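PDB 6Q1I: endoglucanase A from Clostridium longisporum, which hydrolyses internal beta-1,4-glucosidic linkages in carboxymethylcellulose, lichenan and barley beta-glucan and also degrades xylan, through the family 5 catalytic domain described here. Local coordinates for residues H152-T157 and A203-T208; V229-H234 and V278-G283. All coordinates share one frame; numbering follows the deposited sequence.

Contact 1 (H152-T157 and A203-T208)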
loop_
_atom_site.group_PDB
_atom_site.type_symbol
_atom_site.label_atom_id
_atom_site.label_comp_id
_atom_site.label_asym_id
_atom_site.label_seq_id
_atom_site.Cartn_x
_atom_site.Cartn_y
_atom_site.Cartn_z
ATOM N N HIS A 152 10.246 0.367 12.844
ATOM C CA HIS A 152 10.194 -0.235 11.520
ATOM C C HIS A 152 8.782 -0.608 11.106
ATOM O O HIS A 152 8.537 -0.802 9.913
ATOM C CB HIS A 152 11.097 -1.448 11.436
ATOM C CG HIS A 152 12.538 -1.094 11.280
ATOM N ND1 HIS A 152 13.296 -0.606 12.320
ATOM C CD2 HIS A 152 13.355 -1.132 10.201
ATOM C CE1 HIS A 152 14.522 -0.364 11.890
ATOM N NE2 HIS A 152 14.584 -0.676 10.608
ATOM N N LEU A 153 7.851 -0.690 12.053
ATOM C CA LEU A 153 6.449 -0.944 11.740
ATOM C C LEU A 153 5.705 0.382 11.595
ATOM O O LEU A 153 5.660 1.192 12.534
ATOM C CB LEU A 153 5.796 -1.828 12.801
ATOM C CG LEU A 153 4.328 -2.163 12.535
ATOM C CD1 LEU A 153 4.165 -2.947 11.234
ATOM C CD2 LEU A 153 3.748 -2.937 13.704
ATOM N N ILE A 154 5.086 0.560 10.430
ATOM C CA ILE A 154 4.340 1.748 10.036
ATOM C C ILE A 154 2.898 1.314 9.833
ATOM O O ILE A 154 2.650 0.268 9.229
ATOM C CB ILE A 154 4.914 2.263 8.696
ATOM C CG1 ILE A 154 6.386 2.646 8.840
ATOM C CG2 ILE A 154 4.108 3.435 8.160
ATOM C CD1 ILE A 154 7.121 2.688 7.521
ATOM N N PHE A 155 1.942 2.090 10.342
ATOM C CA PHE A 155 0.532 1.817 10.101
ATOM C C PHE A 155 0.050 2.654 8.918
ATOM O O PHE A 155 0.520 3.774 8.714
ATOM C CB PHE A 155 -0.329 2.163 11.321
ATOM C CG PHE A 155 -0.095 1.302 12.539
ATOM C CD1 PHE A 155 0.419 0.021 12.455
ATOM C CD2 PHE A 155 -0.445 1.782 13.793
ATOM C CE1 PHE A 155 0.603 -0.749 13.600
ATOM C CE2 PHE A 155 -0.279 1.015 14.924
ATOM C CZ PHE A 155 0.252 -0.248 14.835
ATOM N N GLU A 156 -0.906 2.119 8.155
ATOM C CA GLU A 156 -1.555 2.832 7.053
ATOM C C GLU A 156 -3.063 2.715 7.253
ATOM O O GLU A 156 -3.603 1.607 7.247
ATOM C CB GLU A 156 -1.103 2.243 5.706
ATOM C CG GLU A 156 -1.863 2.767 4.503
ATOM C CD GLU A 156 -1.572 1.988 3.231
ATOM O OE1 GLU A 156 -0.384 1.764 2.931
ATOM O OE2 GLU A 156 -2.540 1.572 2.552
ATOM N N THR A 157 -3.740 3.853 7.450
ATOM C CA THR A 157 -5.110 3.834 7.971
ATOM C C THR A 157 -6.078 3.099 7.046
ATOM O O THR A 157 -6.903 2.292 7.500
ATOM C CB THR A 157 -5.603 5.268 8.176
ATOM O OG1 THR A 157 -5.439 5.998 6.953
ATOM C CG2 THR A 157 -4.846 5.967 9.322
ATOM N N ALA A 203 5.006 6.244 12.934
ATOM C CA ALA A 203 4.622 6.833 11.661
ATOM C C ALA A 203 3.318 6.217 11.179
ATOM O O ALA A 203 3.130 4.993 11.230
ATOM C CB ALA A 203 5.720 6.587 10.629
ATOM N N VAL A 204 2.426 7.070 10.678
ATOM C CA VAL A 204 1.127 6.642 10.173
ATOM C C VAL A 204 0.917 7.220 8.782
ATOM O O VAL A 204 0.861 8.445 8.617
ATOM C CB VAL A 204 -0.024 7.039 11.113
ATOM C CG1 VAL A 204 -1.369 6.623 10.506
ATOM C CG2 VAL A 204 0.155 6.417 12.490
ATOM N N MET A 205 0.818 6.342 7.789
ATOM C CA MET A 205 0.424 6.690 6.435
ATOM C C MET A 205 -1.094 6.783 6.336
ATOM O O MET A 205 -1.824 6.033 6.993
ATOM C CB MET A 205 0.898 5.599 5.469
ATOM C CG MET A 205 2.385 5.602 5.225
ATOM S SD MET A 205 3.034 4.175 4.326
ATOM C CE MET A 205 2.047 4.226 2.848
ATOM N N MET A 206 -1.565 7.712 5.499
ATOM C CA MET A 206 -2.992 7.823 5.232
ATOM C C MET A 206 -3.184 8.318 3.812
ATOM O O MET A 206 -2.407 9.173 3.353
ATOM C CB MET A 206 -3.704 8.759 6.209
ATOM C CG MET A 206 -3.087 10.131 6.351
ATOM S SD MET A 206 -3.801 11.081 7.701
ATOM C CE MET A 206 -3.608 9.981 9.039
ATOM N N PRO A 207 -4.171 7.791 3.090
ATOM C CA PRO A 207 -4.289 8.086 1.662
ATOM C C PRO A 207 -5.170 9.281 1.337
ATOM O O PRO A 207 -6.032 9.705 2.116
ATOM C CB PRO A 207 -4.956 6.818 1.110
ATOM C CG PRO A 207 -5.840 6.378 2.243
ATOM C CD PRO A 207 -5.056 6.679 3.491
ATOM N N THR A 208 -4.938 9.810 0.140
ATOM C CA THR A 208 -5.927 10.616 -0.542
ATOM C C THR A 208 -7.129 9.742 -0.916
ATOM O O THR A 208 -7.098 8.512 -0.805
ATOM C CB THR A 208 -5.329 11.161 -1.833
ATOM O OG1 THR A 208 -4.899 10.041 -2.605
ATOM C CG2 THR A 208 -4.150 12.081 -1.573
HETATM O O HOH W 1 7.050 3.720 12.502
#

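Contact 2 (V229-H234 and V278-G283)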
loop_
_atom_site.group_PDB
_atom_site.type_symbol
_atom_site.label_atom_id
_atom_site.label_comp_id
_atom_site.label_asym_id
_atom_site.label_seq_id
_atom_site.Cartn_x
_atom_site.Cartn_y
_atom_site.Cartn_z
ATOM N N VAL A 229 2.745 12.021 10.405
ATOM C CA VAL A 229 1.875 11.568 9.324
ATOM C C VAL A 229 2.667 11.501 8.025
ATOM O O VAL A 229 3.542 12.339 7.759
ATOM C CB VAL A 229 0.667 12.515 9.178
ATOM C CG1 VAL A 229 -0.118 12.235 7.888
ATOM C CG2 VAL A 229 -0.230 12.404 10.412
ATOM N N ILE A 230 2.334 10.509 7.197
ATOM C CA ILE A 230 2.862 10.343 5.852
ATOM C C ILE A 230 1.672 10.253 4.902
ATOM O O ILE A 230 0.707 9.535 5.182
ATOM C CB ILE A 230 3.679 9.035 5.762
ATOM C CG1 ILE A 230 4.835 9.006 6.766
ATOM C CG2 ILE A 230 4.188 8.816 4.327
ATOM C CD1 ILE A 230 5.460 7.619 6.941
ATOM N N ALA A 231 1.732 10.961 3.778
ATOM C CA ALA A 231 0.711 10.797 2.748
ATOM C C ALA A 231 0.968 9.524 1.940
ATOM O O ALA A 231 2.114 9.216 1.601
ATOM C CB ALA A 231 0.727 12.001 1.809
ATOM N N SER A 232 -0.110 8.819 1.590
ATOM C CA SER A 232 -0.065 7.620 0.759
ATOM C C SER A 232 -0.754 7.891 -0.574
ATOM O O SER A 232 -1.927 8.273 -0.606
ATOM C CB SER A 232 -0.785 6.463 1.461
ATOM O OG SER A 232 -0.917 5.349 0.600
ATOM N N VAL A 233 -0.043 7.649 -1.678
ATOM C CA VAL A 233 -0.649 7.593 -3.000
ATOM C C VAL A 233 -0.214 6.303 -3.681
ATOM O O VAL A 233 0.820 5.717 -3.353
ATOM C CB VAL A 233 -0.335 8.816 -3.897
ATOM C CG1 VAL A 233 -0.865 10.092 -3.276
ATOM C CG2 VAL A 233 1.155 8.937 -4.162
ATOM N N HIS A 234 -1.034 5.861 -4.633
ATOM C CA HIS A 234 -0.719 4.748 -5.521
ATOM C C HIS A 234 -0.615 5.318 -6.924
ATOM O O HIS A 234 -1.413 6.176 -7.315
ATOM C CB HIS A 234 -1.798 3.672 -5.433
ATOM C CG HIS A 234 -1.931 3.099 -4.059
ATOM N ND1 HIS A 234 -2.983 2.302 -3.680
ATOM C CD2 HIS A 234 -1.147 3.230 -2.965
ATOM C CE1 HIS A 234 -2.852 1.974 -2.409
ATOM N NE2 HIS A 234 -1.742 2.520 -1.952
ATOM N N VAL A 278 4.221 17.236 5.009
ATOM C CA VAL A 278 4.389 15.796 5.199
ATOM C C VAL A 278 5.192 15.139 4.086
ATOM O O VAL A 278 5.159 15.589 2.930
ATOM C CB VAL A 278 3.034 15.067 5.355
ATOM C CG1 VAL A 278 2.320 15.538 6.605
ATOM C CG2 VAL A 278 2.164 15.194 4.104
ATOM N N PRO A 279 5.870 14.033 4.385
ATOM C CA PRO A 279 6.436 13.194 3.324
ATOM C C PRO A 279 5.346 12.395 2.631
ATOM O O PRO A 279 4.190 12.365 3.058
ATOM C CB PRO A 279 7.405 12.277 4.069
ATOM C CG PRO A 279 6.941 12.283 5.489
ATOM C CD PRO A 279 6.080 13.479 5.729
ATOM N N VAL A 280 5.738 11.722 1.547
ATOM C CA VAL A 280 4.841 10.897 0.749
ATOM C C VAL A 280 5.510 9.560 0.445
ATOM O O VAL A 280 6.713 9.497 0.172
ATOM C CB VAL A 280 4.374 11.627 -0.536
ATOM C CG1 VAL A 280 5.556 12.071 -1.398
ATOM C CG2 VAL A 280 3.402 10.771 -1.333
ATOM N N VAL A 281 4.720 8.491 0.498
ATOM C CA VAL A 281 5.134 7.156 0.089
ATOM C C VAL A 281 4.204 6.706 -1.028
ATOM O O VAL A 281 2.979 6.808 -0.902
ATOM C CB VAL A 281 5.072 6.165 1.266
ATOM C CG1 VAL A 281 5.139 4.714 0.779
ATOM C CG2 VAL A 281 6.167 6.457 2.288
ATOM N N ILE A 282 4.784 6.196 -2.110
ATOM C CA ILE A 282 4.024 5.556 -3.181
ATOM C C ILE A 282 3.880 4.089 -2.775
ATOM O O ILE A 282 4.781 3.270 -2.988
ATOM C CB ILE A 282 4.703 5.724 -4.541
ATOM C CG1 ILE A 282 4.777 7.206 -4.918
ATOM C CG2 ILE A 282 3.947 4.954 -5.611
ATOM C CD1 ILE A 282 5.664 7.509 -6.105
ATOM N N GLY A 283 2.743 3.751 -2.158
ATOM C CA GLY A 283 2.580 2.434 -1.575
ATOM C C GLY A 283 2.247 1.331 -2.548
ATOM O O GLY A 283 2.308 0.155 -2.170
#

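Contact 1 (H152-T157 and A203-T208)
Phe155 and Val204 lie side by side on two parallel strands, as do Glu156 and Met205 one step further on. Three backbone hydrogen bonds make the ladder: Phe155 N to Ala203 O, Met205 N to Phe155 O, the shortest at 2.7 Å, and Thr157 N to Met205 O at 2.9 Å. A water donates to Leu153 O and accepts from Ala203 N, bridging the two segments just before the direct bonds begin.

Apolar packing divides between two places. Beside Glu156 and Met205, chi1 of -61° puts the CG1 branch of Ile154 beside the backbone N, which leaves CG2 anti to that N and 4.0 Å from Met205 CG. A long unbranched apolar chain suits Met205, since it can lie along Ile154 and, bent at chi3 (56°), reach past the carboxylate, CE touching Glu156 OE1 at 3.5 Å. Just past the strand end, Thr157 turns toward the partner and crosses Val204 at about a right angle, CG2 lying 3.7 Å from Val204 CG1.

The polar groups are satisfied by the surroundings. Glu156 is extended toward the barrel interior, where OE2 forms a salt bridge with Arg73 and accepts from Asn113 ND2. Threonine suits position 157 because its methyl packs on Val204 while its hydroxyl bonds to Asn185 OD1.

Strand 153-156 is flanked by strand 109-113 on its other edge, and strand 204-208 by strand 229-234. Helix 175-194, the link in this right-handed beta-alpha-beta crossover of the TIM barrel, covers the Phe155 and Val204 face through Ile192 and Leu189.

Contact 2 (V229-H234 and V278-G283)
Val233 presses its CG2 methyl between two neighbours of the adjacent strand, 4.1 Å from both Val280 CG2 and Ile282 CG1. Its chi1 of -62° sets CG2 between the backbone N and the carbonyl carbon and aims that branch across the strands. Ala231 continues this face, its CB 4.2 Å from Val278 CG2. The small side chain suits a place beneath Phe273 of helix 256-275, which also covers Val233 and Val280, while beta-branched residues fill the rest.

On the opposite face Ile230 and Val281 meet methyl to methyl, CG2 to CG2 at 3.7 Å. The Ile230 side chain also crosses the Pro279 ring at about a right angle, CG1 against CG. Pro279 is the partly exposed end of an otherwise buried contact, touched also by Ser15 and Val18 of helix 14-20. Lacking an N-H, it cannot donate to the neighbouring strand, but its CD lies 3.4 Å from Val229 O and its own O accepts from Ala231 N at 2.9 Å. The ladder then runs on through Val281 N to Ala231 O, Val233 N to Val281 O and Gly283 N to Val233 O, the last less straight at the hydrogen (140°).

At the C-terminal end the His234 imidazole meets the glycine backbone carbon to carbon, CD2 3.9 Å from Gly283 C, while its ND1 hydrogen-bonds to Gln160 NE2. Gln160 and Gln284, both changed in this structure, occupy the positions assigned by similarity to the proton donor and nucleophile. Apolar packing along both faces thus gives way to an imidazole beside both positions, consistent with the active site lying at the C-terminal ends of the strands, as in other TIM barrels.

In the fold
Both contacts are pairs of neighbouring parallel strands in the eight-stranded TIM barrel, and both are buried, although contact 2 begins near a partly exposed proline. They meet because strands 204-208 and 229-234 are themselves adjacent: Val204 O and Met206 O probably accept from Ile230 N and Ser232 N. Inside the barrel, Met205 of contact 1 packs its CG on Ile230 CB and its CE on Val281 CG1 of contact 2, tying the two pairs together. Their chemistry differs: contact 1 carries a buried carboxylate among the interior side chains, whereas contact 2 is largely aliphatic apart from Ser232, until His234, beside the catalytic positions assigned by similarity.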